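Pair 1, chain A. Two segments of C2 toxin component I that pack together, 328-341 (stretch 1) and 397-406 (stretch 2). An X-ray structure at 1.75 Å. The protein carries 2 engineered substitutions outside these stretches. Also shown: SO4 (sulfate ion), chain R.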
# COMPACT_ATOMS: atom_id res chain seq x y z
N LYS A 328 -0.38 12.92 -17.01
CA LYS A 328 0.59 11.85 -17.12
C LYS A 328 0.27 10.72 -16.11
O LYS A 328 0.42 9.53 -16.42
CB LYS A 328 2.02 12.34 -16.83
CG LYS A 328 2.66 13.12 -17.97
CD LYS A 328 4.13 13.42 -17.58
CE LYS A 328 4.93 13.97 -18.79
NZ LYS A 328 4.39 15.29 -19.24
N LEU A 329 -0.10 11.11 -14.89
CA LEU A 329 -0.42 10.11 -13.86
C LEU A 329 -1.60 9.28 -14.37
O LEU A 329 -1.57 8.07 -14.28
CB LEU A 329 -0.79 10.79 -12.56
CG LEU A 329 0.42 11.37 -11.78
CD1 LEU A 329 -0.10 12.23 -10.62
CD2 LEU A 329 1.28 10.18 -11.18
N ASN A 330 -2.63 9.93 -14.90
CA ASN A 330 -3.80 9.18 -15.39
C ASN A 330 -3.48 8.26 -16.53
O ASN A 330 -3.99 7.12 -16.58
CB ASN A 330 -4.99 10.09 -15.74
CG ASN A 330 -5.57 10.81 -14.51
OD1 ASN A 330 -5.51 10.31 -13.38
ND2 ASN A 330 -6.14 12.01 -14.73
N GLU A 331 -2.64 8.75 -17.46
CA GLU A 331 -2.25 7.92 -18.57
C GLU A 331 -1.55 6.66 -18.07
O GLU A 331 -1.84 5.55 -18.51
CB GLU A 331 -1.31 8.70 -19.49
CG GLU A 331 -2.08 9.76 -20.31
CD GLU A 331 -1.17 10.87 -20.83
OE1 GLU A 331 0.08 10.74 -20.69
OE2 GLU A 331 -1.72 11.86 -21.36
N PHE A 332 -0.58 6.86 -17.18
CA PHE A 332 0.23 5.75 -16.70
C PHE A 332 -0.62 4.73 -15.91
O PHE A 332 -0.46 3.53 -16.10
CB PHE A 332 1.40 6.26 -15.82
CG PHE A 332 2.29 5.16 -15.32
CD1 PHE A 332 3.34 4.70 -16.13
CD2 PHE A 332 2.10 4.60 -14.03
CE1 PHE A 332 4.17 3.67 -15.71
CE2 PHE A 332 2.95 3.55 -13.58
CZ PHE A 332 3.96 3.05 -14.42
N ILE A 333 -1.48 5.25 -15.03
CA ILE A 333 -2.33 4.37 -14.20
C ILE A 333 -3.27 3.59 -15.10
O ILE A 333 -3.41 2.35 -14.94
CB ILE A 333 -3.09 5.20 -13.16
CG1 ILE A 333 -2.08 5.76 -12.14
CG2 ILE A 333 -4.22 4.35 -12.47
CD1 ILE A 333 -2.58 7.00 -11.33
N ASP A 334 -3.85 4.27 -16.09
CA ASP A 334 -4.84 3.59 -16.96
C ASP A 334 -4.19 2.50 -17.81
O ASP A 334 -4.75 1.40 -18.02
CB ASP A 334 -5.57 4.60 -17.83
CG ASP A 334 -6.60 5.41 -17.04
OD1 ASP A 334 -6.72 5.23 -15.80
OD2 ASP A 334 -7.26 6.23 -17.66
N LYS A 335 -2.99 2.80 -18.31
CA LYS A 335 -2.28 1.83 -19.12
C LYS A 335 -1.79 0.63 -18.32
O LYS A 335 -1.90 -0.54 -18.76
CB LYS A 335 -1.09 2.49 -19.83
CG LYS A 335 -0.26 1.48 -20.60
CD LYS A 335 0.80 2.15 -21.39
CE LYS A 335 1.66 1.06 -22.01
NZ LYS A 335 2.81 1.65 -22.83
N TRP A 336 -1.23 0.88 -17.15
CA TRP A 336 -0.42 -0.17 -16.48
C TRP A 336 -1.17 -0.97 -15.46
O TRP A 336 -0.73 -2.05 -15.06
CB TRP A 336 0.88 0.41 -15.88
CG TRP A 336 1.88 0.71 -17.01
CD1 TRP A 336 2.05 1.89 -17.69
CD2 TRP A 336 2.75 -0.23 -17.61
NE1 TRP A 336 2.99 1.73 -18.70
CE2 TRP A 336 3.46 0.45 -18.65
CE3 TRP A 336 3.05 -1.57 -17.35
CZ2 TRP A 336 4.40 -0.19 -19.43
CZ3 TRP A 336 4.00 -2.21 -18.13
CH2 TRP A 336 4.64 -1.52 -19.18
N THR A 337 -2.31 -0.44 -15.01
CA THR A 337 -3.11 -1.24 -14.09
C THR A 337 -3.50 -2.50 -14.86
O THR A 337 -4.08 -2.42 -15.96
CB THR A 337 -4.36 -0.46 -13.62
OG1 THR A 337 -3.95 0.72 -12.95
CG2 THR A 337 -5.17 -1.33 -12.60
N GLY A 338 -3.20 -3.67 -14.30
CA GLY A 338 -3.64 -4.90 -14.95
C GLY A 338 -2.57 -5.57 -15.80
O GLY A 338 -2.74 -6.73 -16.23
N LYS A 339 -1.46 -4.89 -16.05
CA LYS A 339 -0.39 -5.43 -16.86
C LYS A 339 0.57 -6.27 -16.04
O LYS A 339 0.67 -6.11 -14.83
CB LYS A 339 0.42 -4.30 -17.51
CG LYS A 339 -0.38 -3.57 -18.59
CD LYS A 339 0.47 -2.58 -19.43
CE LYS A 339 1.47 -3.26 -20.37
NZ LYS A 339 0.78 -4.08 -21.44
N GLU A 340 1.27 -7.14 -16.75
CA GLU A 340 2.22 -8.09 -16.17
C GLU A 340 3.64 -7.55 -16.31
O GLU A 340 3.96 -6.83 -17.27
CB GLU A 340 2.11 -9.41 -16.89
CG GLU A 340 0.75 -10.00 -16.64
CD GLU A 340 0.58 -11.41 -17.16
OE1 GLU A 340 1.52 -11.99 -17.77
OE2 GLU A 340 -0.55 -11.93 -16.92
N ILE A 341 4.49 -7.88 -15.35
CA ILE A 341 5.87 -7.39 -15.28
C ILE A 341 6.74 -8.62 -15.13
O ILE A 341 6.54 -9.44 -14.26
CB ILE A 341 6.10 -6.42 -14.07
CG1 ILE A 341 5.19 -5.19 -14.19
CG2 ILE A 341 7.57 -5.97 -13.96
CD1 ILE A 341 5.54 -4.30 -15.41
N THR A 397 7.23 -13.38 -11.95
CA THR A 397 6.38 -12.53 -12.71
C THR A 397 5.31 -11.98 -11.78
O THR A 397 4.85 -12.70 -10.87
CB THR A 397 5.72 -13.37 -13.85
OG1 THR A 397 6.78 -14.01 -14.61
CG2 THR A 397 4.86 -12.55 -14.74
N PHE A 398 4.90 -10.75 -12.02
CA PHE A 398 3.92 -10.04 -11.19
C PHE A 398 2.85 -9.38 -12.08
O PHE A 398 3.08 -9.09 -13.24
CB PHE A 398 4.60 -8.93 -10.35
CG PHE A 398 5.48 -9.47 -9.28
CD1 PHE A 398 4.94 -9.84 -8.02
CD2 PHE A 398 6.85 -9.68 -9.53
CE1 PHE A 398 5.77 -10.35 -6.99
CE2 PHE A 398 7.67 -10.25 -8.54
CZ PHE A 398 7.15 -10.58 -7.28
N LYS A 399 1.66 -9.21 -11.53
CA LYS A 399 0.58 -8.51 -12.21
C LYS A 399 0.26 -7.29 -11.35
O LYS A 399 0.04 -7.43 -10.15
CB LYS A 399 -0.67 -9.41 -12.30
CG LYS A 399 -1.81 -8.72 -13.03
CD LYS A 399 -2.83 -9.82 -13.55
CE LYS A 399 -4.22 -9.24 -13.78
NZ LYS A 399 -4.47 -8.68 -15.16
N ILE A 400 0.30 -6.09 -11.94
CA ILE A 400 -0.08 -4.88 -11.27
C ILE A 400 -1.57 -4.82 -11.10
O ILE A 400 -2.31 -5.00 -12.07
CB ILE A 400 0.34 -3.64 -12.15
CG1 ILE A 400 1.87 -3.75 -12.33
CG2 ILE A 400 -0.08 -2.35 -11.50
CD1 ILE A 400 2.47 -2.66 -13.35
N PHE A 401 -1.99 -4.57 -9.87
CA PHE A 401 -3.43 -4.44 -9.65
C PHE A 401 -3.86 -3.08 -9.14
O PHE A 401 -5.07 -2.80 -9.08
CB PHE A 401 -3.93 -5.64 -8.79
CG PHE A 401 -3.45 -5.60 -7.37
CD1 PHE A 401 -4.16 -4.78 -6.39
CD2 PHE A 401 -2.31 -6.32 -6.98
CE1 PHE A 401 -3.68 -4.73 -5.03
CE2 PHE A 401 -1.84 -6.25 -5.61
CZ PHE A 401 -2.50 -5.45 -4.68
N ARG A 402 -2.92 -2.19 -8.78
CA ARG A 402 -3.31 -0.82 -8.45
C ARG A 402 -2.05 0.03 -8.45
O ARG A 402 -0.96 -0.48 -8.16
CB ARG A 402 -3.94 -0.78 -7.04
CG ARG A 402 -4.47 0.61 -6.64
CD ARG A 402 -5.16 0.53 -5.24
NE ARG A 402 -4.15 0.28 -4.19
CZ ARG A 402 -4.28 0.63 -2.89
NH1 ARG A 402 -5.42 1.18 -2.44
NH2 ARG A 402 -3.23 0.45 -2.06
N ILE A 403 -2.22 1.29 -8.79
CA ILE A 403 -1.11 2.23 -8.86
C ILE A 403 -1.62 3.48 -8.22
O ILE A 403 -2.63 4.08 -8.65
CB ILE A 403 -0.68 2.54 -10.34
CG1 ILE A 403 -0.20 1.26 -11.00
CG2 ILE A 403 0.49 3.57 -10.34
CD1 ILE A 403 -0.23 1.36 -12.56
N THR A 404 -0.90 3.89 -7.18
CA THR A 404 -1.28 5.04 -6.36
C THR A 404 -0.27 6.19 -6.46
O THR A 404 0.89 6.00 -6.11
CB THR A 404 -1.32 4.59 -4.88
OG1 THR A 404 -2.33 3.54 -4.76
CG2 THR A 404 -1.78 5.77 -4.05
N PRO A 405 -0.70 7.38 -6.90
CA PRO A 405 0.30 8.51 -6.95
C PRO A 405 0.61 9.03 -5.54
O PRO A 405 -0.29 9.07 -4.67
CB PRO A 405 -0.46 9.64 -7.69
CG PRO A 405 -1.73 9.03 -8.15
CD PRO A 405 -2.03 7.80 -7.32
N ILE A 406 1.85 9.48 -5.32
CA ILE A 406 2.23 10.06 -4.05
C ILE A 406 3.19 11.19 -4.32
O ILE A 406 3.66 11.35 -5.46
CB ILE A 406 2.94 9.04 -3.15
CG1 ILE A 406 4.28 8.55 -3.78
CG2 ILE A 406 2.02 7.83 -2.82
CD1 ILE A 406 5.24 7.90 -2.77
S SO4 R . 0.15 -7.72 -20.21
O1 SO4 R . 1.05 -7.00 -19.32
O2 SO4 R . -1.13 -7.99 -19.56
O3 SO4 R . -0.05 -6.90 -21.40
O4 SO4 R . 0.74 -9.01 -20.61
O HOH W 1 -4.71 1.40 -10.30

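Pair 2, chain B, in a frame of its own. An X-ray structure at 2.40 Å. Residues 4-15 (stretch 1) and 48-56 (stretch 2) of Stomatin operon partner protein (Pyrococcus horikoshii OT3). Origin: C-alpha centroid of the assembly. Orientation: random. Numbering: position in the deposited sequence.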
# COMPACT_ATOMS: atom_id res chain seq x y z
N ARG B 4 -5.28 18.52 -8.44
CA ARG B 4 -4.55 17.60 -7.53
C ARG B 4 -4.31 16.24 -8.18
O ARG B 4 -5.28 15.60 -8.62
CB ARG B 4 -5.34 17.40 -6.23
CG ARG B 4 -5.43 18.61 -5.31
CD ARG B 4 -6.63 19.51 -5.61
NE ARG B 4 -7.15 20.15 -4.40
CZ ARG B 4 -8.11 21.07 -4.37
NH1 ARG B 4 -8.68 21.49 -5.50
NH2 ARG B 4 -8.51 21.57 -3.21
N THR B 5 -3.05 15.80 -8.26
CA THR B 5 -2.72 14.40 -8.61
C THR B 5 -3.26 13.47 -7.53
O THR B 5 -2.69 13.37 -6.44
CB THR B 5 -1.19 14.18 -8.77
OG1 THR B 5 -0.69 14.98 -9.85
CG2 THR B 5 -0.87 12.72 -9.07
N GLY B 6 -4.37 12.79 -7.83
CA GLY B 6 -5.14 12.04 -6.84
C GLY B 6 -4.44 10.88 -6.16
O GLY B 6 -3.36 10.46 -6.56
N LYS B 7 -5.08 10.37 -5.11
CA LYS B 7 -4.61 9.19 -4.38
C LYS B 7 -4.54 7.95 -5.27
O LYS B 7 -3.65 7.11 -5.13
CB LYS B 7 -5.51 8.91 -3.18
CG LYS B 7 -5.39 9.92 -2.05
CD LYS B 7 -6.06 9.38 -0.80
CE LYS B 7 -6.07 10.42 0.31
NZ LYS B 7 -6.69 9.87 1.54
N GLU B 8 -5.50 7.85 -6.18
CA GLU B 8 -5.63 6.68 -7.03
C GLU B 8 -4.41 6.48 -7.92
O GLU B 8 -4.04 5.35 -8.22
CB GLU B 8 -6.90 6.80 -7.87
CG GLU B 8 -7.33 5.49 -8.51
CD GLU B 8 -8.77 5.49 -8.97
OE1 GLU B 8 -9.14 4.56 -9.72
OE2 GLU B 8 -9.53 6.42 -8.60
N GLU B 9 -3.78 7.57 -8.32
CA GLU B 9 -2.64 7.53 -9.22
C GLU B 9 -1.38 7.06 -8.50
O GLU B 9 -0.55 6.38 -9.09
CB GLU B 9 -2.38 8.90 -9.85
CG GLU B 9 -3.63 9.60 -10.37
CD GLU B 9 -3.32 10.97 -10.96
OE1 GLU B 9 -3.95 11.96 -10.52
OE2 GLU B 9 -2.45 11.07 -11.86
N MET B 10 -1.26 7.41 -7.22
CA MET B 10 -0.01 7.19 -6.48
C MET B 10 0.01 5.91 -5.64
O MET B 10 1.06 5.29 -5.49
CB MET B 10 0.32 8.38 -5.57
CG MET B 10 0.44 9.73 -6.28
SD MET B 10 1.56 9.66 -7.67
CE MET B 10 3.15 9.40 -6.87
N ILE B 11 -1.15 5.53 -5.11
CA ILE B 11 -1.21 4.43 -4.17
C ILE B 11 -0.89 3.09 -4.85
O ILE B 11 -1.42 2.77 -5.92
CB ILE B 11 -2.56 4.43 -3.39
CG1 ILE B 11 -2.59 5.64 -2.45
CG2 ILE B 11 -2.72 3.16 -2.57
CD1 ILE B 11 -3.90 5.85 -1.73
N GLY B 12 0.02 2.33 -4.25
CA GLY B 12 0.44 1.05 -4.81
C GLY B 12 1.75 1.10 -5.56
O GLY B 12 2.36 0.06 -5.78
N LEU B 13 2.19 2.29 -5.96
CA LEU B 13 3.45 2.44 -6.70
C LEU B 13 4.67 2.18 -5.81
O LEU B 13 4.61 2.34 -4.59
CB LEU B 13 3.58 3.84 -7.32
CG LEU B 13 2.63 4.19 -8.48
CD1 LEU B 13 2.84 5.62 -8.95
CD2 LEU B 13 2.76 3.22 -9.64
N ILE B 14 5.78 1.81 -6.45
CA ILE B 14 7.06 1.66 -5.77
C ILE B 14 7.92 2.90 -6.04
O ILE B 14 7.84 3.51 -7.11
CB ILE B 14 7.79 0.34 -6.19
CG1 ILE B 14 8.83 -0.07 -5.14
CG2 ILE B 14 8.41 0.46 -7.57
CD1 ILE B 14 9.41 -1.46 -5.35
N GLY B 15 8.69 3.30 -5.04
CA GLY B 15 9.65 4.38 -5.17
C GLY B 15 10.95 4.08 -4.45
O GLY B 15 11.12 3.01 -3.86
N GLU B 48 16.65 2.81 -0.15
CA GLU B 48 15.65 1.76 0.13
C GLU B 48 14.43 1.88 -0.79
O GLU B 48 14.02 2.98 -1.16
CB GLU B 48 15.21 1.76 1.60
CG GLU B 48 16.33 1.53 2.62
CD GLU B 48 16.64 0.06 2.88
OE1 GLU B 48 17.84 -0.30 2.97
OE2 GLU B 48 15.67 -0.74 3.01
N LYS B 49 13.87 0.74 -1.16
CA LYS B 49 12.61 0.67 -1.91
C LYS B 49 11.40 0.76 -0.98
O LYS B 49 11.33 0.09 0.04
CB LYS B 49 12.55 -0.63 -2.72
CG LYS B 49 13.70 -0.81 -3.71
CD LYS B 49 13.70 0.27 -4.78
CE LYS B 49 15.00 0.24 -5.58
NZ LYS B 49 15.11 1.39 -6.52
N VAL B 50 10.44 1.60 -1.34
CA VAL B 50 9.22 1.76 -0.55
C VAL B 50 7.97 1.58 -1.41
O VAL B 50 8.01 1.73 -2.64
CB VAL B 50 9.14 3.15 0.14
CG1 VAL B 50 10.16 3.27 1.26
CG2 VAL B 50 9.30 4.29 -0.87
N ARG B 51 6.86 1.27 -0.74
CA ARG B 51 5.56 1.10 -1.38
C ARG B 51 4.65 2.25 -0.94
O ARG B 51 4.58 2.54 0.24
CB ARG B 51 4.96 -0.22 -0.91
CG ARG B 51 3.76 -0.70 -1.72
CD ARG B 51 4.15 -1.86 -2.62
NE ARG B 51 4.19 -1.46 -4.01
CZ ARG B 51 4.72 -2.18 -4.99
NH1 ARG B 51 5.29 -3.35 -4.74
NH2 ARG B 51 4.69 -1.72 -6.23
N VAL B 52 3.93 2.86 -1.87
CA VAL B 52 3.01 3.95 -1.52
C VAL B 52 1.66 3.38 -1.06
O VAL B 52 1.00 2.68 -1.82
CB VAL B 52 2.80 4.95 -2.70
CG1 VAL B 52 2.01 6.17 -2.24
CG2 VAL B 52 4.13 5.38 -3.30
N VAL B 53 1.26 3.67 0.18
CA VAL B 53 0.04 3.07 0.76
C VAL B 53 -1.10 4.06 0.99
O VAL B 53 -2.26 3.65 1.12
CB VAL B 53 0.33 2.27 2.07
CG1 VAL B 53 1.28 1.11 1.79
CG2 VAL B 53 0.89 3.17 3.17
N ASP B 54 -0.77 5.35 1.04
CA ASP B 54 -1.76 6.41 1.25
C ASP B 54 -1.17 7.75 0.86
O ASP B 54 -0.01 7.83 0.47
CB ASP B 54 -2.20 6.45 2.72
CG ASP B 54 -3.55 7.10 2.93
OD1 ASP B 54 -4.23 7.49 1.94
OD2 ASP B 54 -3.95 7.22 4.10
N MET B 55 -1.97 8.80 0.97
CA MET B 55 -1.52 10.16 0.67
C MET B 55 -2.15 11.15 1.64
O MET B 55 -3.34 11.06 1.95
CB MET B 55 -1.87 10.54 -0.76
CG MET B 55 -0.77 11.31 -1.45
SD MET B 55 -1.24 11.89 -3.08
CE MET B 55 -1.80 10.37 -3.80
N ASP B 56 -1.34 12.09 2.10
CA ASP B 56 -1.73 13.14 3.02
C ASP B 56 -1.39 14.47 2.36
O ASP B 56 -0.24 14.92 2.41
CB ASP B 56 -0.93 12.99 4.32
CG ASP B 56 -1.51 13.80 5.47
OD1 ASP B 56 -2.64 14.32 5.36
OD2 ASP B 56 -0.82 13.89 6.50
O HOH W 2 -7.21 7.45 2.25

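In both pairs a helical segment ends in a type II beta turn, and the chain then runs antiparallel beside a strand. The central 14 residues superpose with an RMSD of 0.6 Å. The turn spans Trp336(A) to Lys339(A) in pair 1 and Met10(B) to Leu13(B) in pair 2. Ahead of it, pair 1 has a regular helix, antiparallel to the strand at 169°, whereas the helix of pair 2 is short and weakly bonded.

The backbone bonding between the two stretches is the same. Gly338(A) N donates to Ile400(A) O at 2.7 Å, and Gly12(B) N donates to Val52(B) O at 2.6 Å. Ile400(A) N returns a bond to Lys339(A) O at 2.9 Å, as Val52(B) N does to Leu13(B) O at 2.9 Å. Ile341(A) and Phe398(A) then bond in both directions, as do Gly15(B) and Val50(B).

Gly338(A) matches Gly12(B). Both have positive phi, where a CB would jam against the preceding carbonyl oxygen. The glycine carbonyl is also met by a basic side chain from one matched strand position. Lys399(A) NZ bonds to Gly338(A) O at 2.8 Å. Arg51(B) uses two nitrogens: NE and NH2 each lie 3.0 Å from Gly12(B) O. The Arg51(B) guanidinium also lies with one face under Ile14(B) CB.

Ile400(A) and Val52(B) coincide and point toward the turn. Ile400(A) CB packs 3.5 Å from Trp336(A) O; Val52(B) CB lies 3.3 Å from Met10(B) O. The solutions differ at the position that pairs with Phe398(A) and Val50(B). Ile341(A) CG1 reaches Ile400(A) CD1 at 3.8 Å. Its counterpart Gly15(B) has no side chain to add.

Ile403(A) and Met55(B) fill the space under the helical segment. Ile403(A) CD1 lies 3.6 Å from Trp336(A) CB, and its CG2 meets Ile333(A) CG1 at 3.8 Å. The longer Met55(B) places CE 3.4 Å from Met10(B) CG and 3.1 Å from Lys7(B) CA.

Thr337(A) and Ile11(B) have side-chain centres only 0.6 Å apart, but different chemistry. Thr337(A) OG1 donates to Ile333(A) O at 2.6 Å and accepts from water 1 at 2.8 Å. That water accepts from Ile403(A) N at 2.9 Å, linking turn and strand. Ile11(B) instead sets CD1 3.7 Å from Asp54(B) CA.

Polar contact in pair 2 shifts to Lys7(B), which matches the apolar Ile333(A). Lys7(B) NZ forms a salt bridge to Asp54(B) OD1 at 3.4 Å, a weak hydrogen bond. Water 2 bridges the same two atoms.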